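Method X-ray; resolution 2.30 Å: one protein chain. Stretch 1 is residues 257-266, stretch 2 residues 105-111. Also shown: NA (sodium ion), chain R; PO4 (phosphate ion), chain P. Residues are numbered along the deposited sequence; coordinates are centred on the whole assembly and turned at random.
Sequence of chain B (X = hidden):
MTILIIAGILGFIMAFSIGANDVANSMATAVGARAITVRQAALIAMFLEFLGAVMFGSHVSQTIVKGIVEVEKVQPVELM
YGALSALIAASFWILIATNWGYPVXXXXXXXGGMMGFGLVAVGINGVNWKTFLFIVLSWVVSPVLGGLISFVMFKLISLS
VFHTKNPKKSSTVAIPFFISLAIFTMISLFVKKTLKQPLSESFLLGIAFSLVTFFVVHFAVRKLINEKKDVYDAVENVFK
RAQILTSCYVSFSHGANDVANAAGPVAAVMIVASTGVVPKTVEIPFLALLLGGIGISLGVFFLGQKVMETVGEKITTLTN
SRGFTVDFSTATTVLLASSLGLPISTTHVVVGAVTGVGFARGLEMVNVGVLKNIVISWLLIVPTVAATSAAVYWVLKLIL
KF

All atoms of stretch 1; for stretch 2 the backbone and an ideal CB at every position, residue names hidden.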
# COMPACT_ATOMS: atom_id res chain seq x y z
N ASN B 257 12.39 -9.67 4.96
CA ASN B 257 13.35 -10.73 5.28
C ASN B 257 13.75 -10.73 6.75
O ASN B 257 13.95 -11.80 7.33
CB ASN B 257 14.62 -10.60 4.41
CG ASN B 257 15.42 -11.92 4.36
OD1 ASN B 257 16.34 -12.12 5.14
ND2 ASN B 257 15.03 -12.83 3.47
N ASP B 258 13.83 -9.56 7.39
CA ASP B 258 14.45 -9.48 8.70
C ASP B 258 13.47 -9.40 9.87
O ASP B 258 13.92 -9.54 11.01
CB ASP B 258 15.37 -8.26 8.78
CG ASP B 258 16.75 -8.51 8.18
OD1 ASP B 258 16.92 -9.39 7.32
OD2 ASP B 258 17.67 -7.76 8.54
N VAL B 259 12.16 -9.16 9.65
CA VAL B 259 11.30 -9.18 10.83
C VAL B 259 11.40 -10.54 11.50
O VAL B 259 11.34 -10.63 12.73
CB VAL B 259 9.83 -8.79 10.51
CG1 VAL B 259 9.10 -9.88 9.70
CG2 VAL B 259 9.06 -8.46 11.84
N ALA B 260 11.64 -11.60 10.72
CA ALA B 260 11.89 -12.94 11.26
C ALA B 260 12.94 -12.96 12.37
O ALA B 260 12.81 -13.76 13.30
CB ALA B 260 12.34 -13.89 10.14
N ASN B 261 13.97 -12.11 12.31
CA ASN B 261 15.02 -12.22 13.32
C ASN B 261 14.52 -11.89 14.72
O ASN B 261 15.15 -12.30 15.71
CB ASN B 261 16.22 -11.34 12.97
CG ASN B 261 16.74 -11.60 11.58
OD1 ASN B 261 16.51 -12.67 10.98
ND2 ASN B 261 17.48 -10.64 11.05
N ALA B 262 13.41 -11.17 14.82
CA ALA B 262 12.75 -10.96 16.10
C ALA B 262 11.45 -11.74 16.23
O ALA B 262 11.14 -12.23 17.32
CB ALA B 262 12.47 -9.47 16.32
N ALA B 263 10.71 -11.91 15.13
CA ALA B 263 9.38 -12.51 15.18
C ALA B 263 9.44 -14.04 15.26
O ALA B 263 8.52 -14.65 15.83
CB ALA B 263 8.54 -12.07 13.98
N GLY B 264 10.45 -14.67 14.66
CA GLY B 264 10.62 -16.10 14.76
C GLY B 264 10.78 -16.57 16.20
O GLY B 264 10.02 -17.41 16.68
N PRO B 265 11.76 -16.02 16.93
CA PRO B 265 11.91 -16.44 18.34
C PRO B 265 10.67 -16.16 19.17
O PRO B 265 10.24 -17.03 19.96
CB PRO B 265 13.14 -15.66 18.82
CG PRO B 265 13.95 -15.44 17.55
CD PRO B 265 12.88 -15.16 16.50
N VAL B 266 10.07 -14.98 18.99
CA VAL B 266 8.85 -14.65 19.73
C VAL B 266 7.73 -15.62 19.37
O VAL B 266 6.99 -16.09 20.24
CB VAL B 266 8.42 -13.19 19.48
CG1 VAL B 266 7.02 -12.91 20.10
CG2 VAL B 266 9.45 -12.21 20.02
N UNK B 105 25.44 -8.04 10.56
CA UNK B 105 24.28 -8.84 10.17
C UNK B 105 23.51 -9.29 11.40
O UNK B 105 24.02 -10.08 12.21
CB UNK B 105 24.71 -10.05 9.34
N UNK B 106 22.27 -8.80 11.53
CA UNK B 106 21.36 -9.24 12.58
C UNK B 106 20.85 -10.65 12.31
O UNK B 106 20.48 -11.36 13.24
CB UNK B 106 20.18 -8.27 12.71
N UNK B 107 20.79 -11.04 11.03
CA UNK B 107 20.39 -12.41 10.69
C UNK B 107 21.46 -13.42 11.13
O UNK B 107 21.15 -14.44 11.76
CB UNK B 107 20.14 -12.53 9.19
N UNK B 108 22.73 -13.15 10.79
CA UNK B 108 23.81 -14.02 11.26
C UNK B 108 23.80 -14.09 12.77
O UNK B 108 23.97 -15.17 13.35
CB UNK B 108 25.17 -13.53 10.76
N UNK B 109 23.51 -12.95 13.42
CA UNK B 109 23.49 -12.89 14.87
C UNK B 109 22.41 -13.79 15.45
O UNK B 109 22.66 -14.56 16.38
CB UNK B 109 23.28 -11.45 15.34
N UNK B 110 21.18 -13.70 14.91
CA UNK B 110 20.11 -14.46 15.56
C UNK B 110 20.25 -15.96 15.25
O UNK B 110 19.94 -16.81 16.09
CB UNK B 110 18.74 -13.95 15.11
N UNK B 111 20.73 -16.30 14.04
CA UNK B 111 20.93 -17.72 13.72
C UNK B 111 22.03 -18.31 14.60
O UNK B 111 21.89 -19.43 15.12
CB UNK B 111 21.28 -17.90 12.24
NA NA R . 17.53 -11.56 7.01
P PO4 P . 21.01 -8.23 8.19
O1 PO4 P . 22.26 -7.72 7.48
O2 PO4 P . 21.13 -9.68 8.59
O3 PO4 P . 19.83 -8.06 7.24
O4 PO4 P . 20.79 -7.46 9.49

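Position 105 is the residue right before a helix (phi/psi -88/115°). Its CA-to-CB bond runs sideways to stretch 1, and nothing of that stretch lies within 5.5 Å of an ideal CB. Phosphate O2 is 3.7 Å from that CB, so a small group that both accepts from a backbone NH and donates suits best: serine, threonine or asparagine; aspartate would cap but bring its charge against the phosphate. It is S105. Its OG accepts from the backbone N of position 108 at 2.9 Å, a capping bond, and donates to phosphate O2 at 2.8 Å.

Position 106, in the first turn, points its CB toward stretch 1, 4.0 Å from N261 ND2 and 4.9 Å from D258 OD2. A donor and a carboxylate on one side, with phosphate close by, call for a short polar group; serine, threonine or asparagine would answer. It is T106, in the p rotamer. OG1 accepts from N261 ND2 (2.9 Å, N-H...O angle 134°) and donates to phosphate O4 (2.8 Å), as does the backbone T106 N (2.9 Å).

At position 107 the CA-to-CB bond is sideways, yet the ideal CB sits 3.8 Å from N261 ND2 and 4.9 Å from D258 OD1, with sodium nearby. An oxygen on a short arm is favoured, since it could accept from the amide and bind the metal; serine and threonine fit. The residue is T107, rotamer m. OG1 accepts from N261 ND2 (3.0 Å, 155°), binds NA at 2.5 Å and donates to phosphate O2 at 2.6 Å. D258 OD1 binds the same ion at 2.3 Å, so the 3.4 Å between T107 OG1 and D258 OD1 reflects shared metal coordination. One amide nitrogen, N261 ND2, thus serves two successive hydroxyls.

Position 108 points away, leaving stretch 1 no say in its identity; it is H108. Position 109 is sideways with no neighbour from stretch 1, so many residues are possible. It is S109, whose OG donates to S105 O in a very short 2.5 Å bond.

Position 110 again faces stretch 1, its ideal CB 4.0 Å from N261 O. The ring of P265 offers an apolar surface, suiting a medium aliphatic chain such as isoleucine, leucine, valine or methionine. I110 is deposited: CG2 lies 3.6 Å from N261 CB, CG1 3.4 Å from N261 O, and CD1 reaches P265 CG at 4.0 Å.

Position 111 is sideways and unconstrained by stretch 1; it is V111.

Stretch 2 (105-111) STTHSIV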
# COMPACT_ATOMS: atom_id res chain seq x y z
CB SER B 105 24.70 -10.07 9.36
OG SER B 105 23.58 -10.92 9.15
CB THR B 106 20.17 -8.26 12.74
OG1 THR B 106 19.27 -8.38 11.62
CG2 THR B 106 20.66 -6.79 12.80
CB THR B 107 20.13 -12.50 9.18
OG1 THR B 107 19.24 -11.45 8.76
CG2 THR B 107 19.57 -13.87 8.78
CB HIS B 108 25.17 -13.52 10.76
CG HIS B 108 25.35 -13.67 9.28
ND1 HIS B 108 26.56 -13.46 8.65
CD2 HIS B 108 24.48 -14.02 8.31
CE1 HIS B 108 26.42 -13.68 7.35
NE2 HIS B 108 25.16 -14.01 7.12
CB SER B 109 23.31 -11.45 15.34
OG SER B 109 24.19 -10.62 14.63
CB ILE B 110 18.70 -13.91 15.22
CG1 ILE B 110 17.64 -14.54 16.13
CG2 ILE B 110 18.31 -14.16 13.78
CD1 ILE B 110 17.73 -14.08 17.59
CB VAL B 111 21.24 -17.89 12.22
CG1 VAL B 111 21.75 -19.33 11.92
CG2 VAL B 111 20.01 -17.58 11.39
O HOH W 1 16.29 -12.94 8.31
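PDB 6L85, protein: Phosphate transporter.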